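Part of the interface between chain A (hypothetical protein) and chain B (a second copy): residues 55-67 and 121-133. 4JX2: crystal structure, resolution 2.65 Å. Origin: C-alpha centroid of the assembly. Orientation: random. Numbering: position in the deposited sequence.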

# COMPACT_ATOMS: atom_id res chain seq x y z
N ASN A 55 28.12 -6.80 13.74
CA ASN A 55 28.29 -6.88 12.30
C ASN A 55 28.59 -5.48 11.70
O ASN A 55 28.63 -4.48 12.44
CB ASN A 55 27.09 -7.57 11.63
CG ASN A 55 25.77 -6.85 11.66
OD1 ASN A 55 25.68 -5.62 11.78
ND2 ASN A 55 24.72 -7.61 11.46
N ILE A 56 28.80 -5.42 10.37
CA ILE A 56 29.17 -4.20 9.68
C ILE A 56 28.00 -3.14 9.75
O ILE A 56 28.28 -1.96 10.02
CB ILE A 56 29.69 -4.53 8.26
CG1 ILE A 56 31.11 -5.16 8.38
CG2 ILE A 56 29.73 -3.30 7.36
CD1 ILE A 56 31.59 -6.04 7.23
N SER A 57 26.73 -3.58 9.61
CA SER A 57 25.55 -2.70 9.72
C SER A 57 25.51 -2.01 11.09
O SER A 57 25.33 -0.79 11.15
CB SER A 57 24.26 -3.46 9.48
OG SER A 57 24.26 -4.05 8.19
N GLN A 58 25.75 -2.77 12.18
CA GLN A 58 25.78 -2.27 13.56
C GLN A 58 26.92 -1.26 13.78
O GLN A 58 26.70 -0.23 14.42
CB GLN A 58 25.90 -3.43 14.54
CG GLN A 58 24.61 -4.23 14.65
CD GLN A 58 24.75 -5.48 15.47
OE1 GLN A 58 25.70 -6.26 15.31
NE2 GLN A 58 23.78 -5.70 16.32
N THR A 59 28.11 -1.53 13.22
CA THR A 59 29.26 -0.62 13.30
C THR A 59 28.90 0.69 12.60
O THR A 59 29.16 1.76 13.17
CB THR A 59 30.50 -1.29 12.70
OG1 THR A 59 30.70 -2.52 13.39
CG2 THR A 59 31.74 -0.41 12.79
N LEU A 60 28.29 0.63 11.39
CA LEU A 60 27.86 1.83 10.67
C LEU A 60 26.91 2.64 11.52
O LEU A 60 27.09 3.84 11.68
CB LEU A 60 27.20 1.51 9.31
CG LEU A 60 26.67 2.73 8.55
CD1 LEU A 60 27.79 3.62 8.09
CD2 LEU A 60 25.83 2.32 7.38
N PHE A 61 25.92 1.95 12.12
CA PHE A 61 24.93 2.54 13.00
C PHE A 61 25.64 3.23 14.18
O PHE A 61 25.45 4.43 14.35
CB PHE A 61 23.93 1.48 13.48
CG PHE A 61 22.63 2.07 13.96
CD1 PHE A 61 21.60 2.35 13.06
CD2 PHE A 61 22.44 2.37 15.31
CE1 PHE A 61 20.40 2.91 13.51
CE2 PHE A 61 21.24 2.93 15.76
CZ PHE A 61 20.22 3.20 14.85
N GLN A 62 26.54 2.51 14.89
CA GLN A 62 27.32 3.02 16.02
C GLN A 62 28.16 4.24 15.64
O GLN A 62 28.08 5.25 16.34
CB GLN A 62 28.21 1.92 16.60
N SER A 63 28.93 4.18 14.52
CA SER A 63 29.82 5.24 14.01
C SER A 63 29.07 6.52 13.62
O SER A 63 29.62 7.62 13.76
CB SER A 63 30.63 4.74 12.81
OG SER A 63 29.96 4.81 11.57
N GLU A 64 27.84 6.36 13.11
CA GLU A 64 26.96 7.44 12.65
C GLU A 64 26.38 8.20 13.84
O GLU A 64 26.03 9.38 13.70
CB GLU A 64 25.84 6.86 11.77
CG GLU A 64 25.25 7.85 10.77
CD GLU A 64 26.16 8.31 9.64
OE1 GLU A 64 26.89 7.46 9.08
OE2 GLU A 64 26.10 9.51 9.30
N MSE A 65 26.28 7.53 15.00
CA MSE A 65 25.77 8.10 16.25
C MSE A 65 26.79 9.02 16.89
O MSE A 65 26.39 9.99 17.56
CB MSE A 65 25.37 7.00 17.23
CG MSE A 65 24.07 6.29 16.87
SE MSE A 65 23.22 5.53 18.45
CE MSE A 65 24.70 4.33 19.14
N LYS A 66 28.11 8.73 16.71
CA LYS A 66 29.21 9.57 17.22
C LYS A 66 29.18 10.91 16.45
O LYS A 66 29.40 11.97 17.05
CB LYS A 66 30.57 8.87 17.06
CG LYS A 66 30.72 7.53 17.77
CD LYS A 66 31.71 6.64 17.01
CE LYS A 66 32.08 5.36 17.72
NZ LYS A 66 33.54 5.08 17.59
N LYS A 67 28.86 10.84 15.14
CA LYS A 67 28.73 11.96 14.21
C LYS A 67 27.52 12.85 14.57
O LYS A 67 26.41 12.35 14.79
CB LYS A 67 28.58 11.41 12.78
CG LYS A 67 29.23 12.28 11.72
CD LYS A 67 29.08 11.67 10.33
CE LYS A 67 29.90 12.41 9.30
NZ LYS A 67 29.87 11.73 7.99
N PRO B 121 27.81 -4.22 -0.65
CA PRO B 121 27.28 -3.30 0.38
C PRO B 121 28.13 -3.25 1.66
O PRO B 121 28.31 -2.16 2.19
CB PRO B 121 25.89 -3.86 0.65
CG PRO B 121 25.50 -4.50 -0.62
CD PRO B 121 26.76 -5.14 -1.12
N ALA B 122 28.69 -4.40 2.12
CA ALA B 122 29.58 -4.47 3.30
C ALA B 122 30.79 -3.55 3.12
O ALA B 122 31.08 -2.76 4.01
CB ALA B 122 30.04 -5.90 3.55
N LEU B 123 31.45 -3.62 1.96
CA LEU B 123 32.62 -2.78 1.67
C LEU B 123 32.22 -1.28 1.58
O LEU B 123 32.98 -0.42 2.02
CB LEU B 123 33.33 -3.25 0.40
CG LEU B 123 34.25 -4.46 0.60
CD1 LEU B 123 34.68 -5.02 -0.72
CD2 LEU B 123 35.48 -4.13 1.46
N MSE B 124 31.00 -0.99 1.06
CA MSE B 124 30.44 0.37 0.97
C MSE B 124 30.26 0.94 2.36
O MSE B 124 30.66 2.07 2.60
CB MSE B 124 29.11 0.36 0.22
CG MSE B 124 29.27 0.17 -1.25
SE MSE B 124 27.57 0.10 -2.15
CE MSE B 124 27.96 -1.43 -3.36
N TYR B 125 29.70 0.13 3.27
CA TYR B 125 29.49 0.45 4.68
C TYR B 125 30.82 0.73 5.36
O TYR B 125 30.92 1.70 6.10
CB TYR B 125 28.79 -0.72 5.37
CG TYR B 125 27.29 -0.77 5.31
CD1 TYR B 125 26.60 -0.46 4.13
CD2 TYR B 125 26.54 -1.19 6.41
CE1 TYR B 125 25.21 -0.54 4.06
CE2 TYR B 125 25.16 -1.27 6.35
CZ TYR B 125 24.49 -0.95 5.17
OH TYR B 125 23.13 -1.05 5.15
N LEU B 126 31.86 -0.09 5.06
CA LEU B 126 33.20 0.04 5.64
C LEU B 126 33.84 1.37 5.24
O LEU B 126 34.44 2.02 6.09
CB LEU B 126 34.12 -1.15 5.29
CG LEU B 126 33.77 -2.49 5.98
CD1 LEU B 126 34.45 -3.67 5.31
CD2 LEU B 126 34.09 -2.46 7.46
N ALA B 127 33.67 1.78 3.97
CA ALA B 127 34.16 3.07 3.44
C ALA B 127 33.50 4.22 4.18
O ALA B 127 34.18 5.20 4.51
CB ALA B 127 33.89 3.18 1.95
N LYS B 128 32.19 4.07 4.51
CA LYS B 128 31.43 5.07 5.25
C LYS B 128 31.93 5.15 6.70
O LYS B 128 32.19 6.26 7.18
CB LYS B 128 29.91 4.82 5.18
CG LYS B 128 29.07 5.98 5.75
CD LYS B 128 29.16 7.28 4.95
CE LYS B 128 28.64 8.45 5.74
NZ LYS B 128 28.49 9.65 4.88
N ILE B 129 32.12 3.97 7.38
CA ILE B 129 32.66 3.84 8.75
C ILE B 129 34.03 4.55 8.82
O ILE B 129 34.28 5.27 9.79
CB ILE B 129 32.74 2.35 9.21
CG1 ILE B 129 31.34 1.70 9.27
CG2 ILE B 129 33.45 2.21 10.57
CD1 ILE B 129 31.33 0.19 9.05
N LYS B 130 34.89 4.37 7.78
CA LYS B 130 36.20 5.03 7.69
C LYS B 130 36.01 6.56 7.65
O LYS B 130 36.64 7.26 8.44
CB LYS B 130 36.99 4.52 6.48
CG LYS B 130 38.37 5.17 6.35
CD LYS B 130 39.18 4.58 5.22
CE LYS B 130 40.57 5.17 5.15
NZ LYS B 130 40.61 6.46 4.40
N GLU B 131 35.12 7.06 6.75
CA GLU B 131 34.79 8.48 6.59
C GLU B 131 34.35 9.12 7.92
O GLU B 131 34.79 10.22 8.23
CB GLU B 131 33.71 8.66 5.53
CG GLU B 131 33.54 10.09 5.03
CD GLU B 131 32.11 10.45 4.70
OE1 GLU B 131 31.62 10.03 3.63
OE2 GLU B 131 31.46 11.11 5.55
N ASN B 132 33.54 8.41 8.72
CA ASN B 132 33.08 8.85 10.05
C ASN B 132 34.20 8.81 11.11
O ASN B 132 33.94 9.12 12.27
CB ASN B 132 31.90 8.00 10.54
CG ASN B 132 30.68 8.02 9.67
OD1 ASN B 132 30.42 8.96 8.91
ND2 ASN B 132 29.88 6.97 9.79
N GLY B 133 35.40 8.41 10.70
CA GLY B 133 36.56 8.33 11.59
C GLY B 133 36.52 7.21 12.62
O GLY B 133 37.16 7.33 13.66

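What holds the C-terminal ends of the two stretches together? Asn B132, just past the end of its helix, uses both ends of its amide. Its ND2 donates to Ser A63 OG at 2.8 Å and, at 3.1 Å, to Glu A64 OE1, while Lys A67 NZ donates to Asn B132 OD1 at 3.0 Å. An amide suits this position because it presents a donor and an acceptor side by side. Ser A63 OG is engaged twice: it accepts from the asparagine and gives its own proton to the Leu A60 O one turn back, at 3.0 Å.

How are the charges arranged around this amide? Lys A67 NZ forms a salt bridge with Glu B131 OE2 at 3.0 Å, at a more exposed edge of the contact. Lys B128 NZ reaches the same carboxylate oxygen, Glu B131 OE2, at 3.4 Å, in a salt bridge within its own helix; the hydrogen bonds to OE1 and OE2 are both weak. Lys A67 NZ and Lys B128 NZ lie 4.0 Å apart, and the negative charge of Glu B131, which both approach through OE2, can offset their repulsion. Lys A67 is poorly ordered, so its part in this network is less certain than that of Asn B132.

How do the backbones run? The two helices point the same way, with 23° between their axes and a closest approach of 9.4 Å, near enough for side chains to interlock. Asn A55 caps the start of the chain A helix, its OD1 accepting from Gln A58 N at 2.9 Å. At the other end of the contact, Gly B133 closes the chain B helix in a Schellman motif, with the positive phi that glycine readily adopts.

What fills the space between the helices? Two isoleucines act as knobs, one from each chain. Ile A56 sits among Ala B122, Tyr B125, Leu B126 and Ile B129, its CG2 reaching Tyr B125 CB at 3.4 Å. Ile B129 returns the arrangement, lodging among Ile A56, Thr A59, Leu A60 and Ser A63; its CD1 lies 3.8 Å from Thr A59 CG2.

How does the tyrosine ring take part? Leu A60 lays its CD2 over one face of Tyr B125, 3.8 Å from the ring centroid and 17° off the normal, a CH-pi contact. The other methyl, Leu A60 CD1, packs against the aliphatic part of Lys B128, 3.6 Å from its CG, so the apolar packing continues up to the charged cluster.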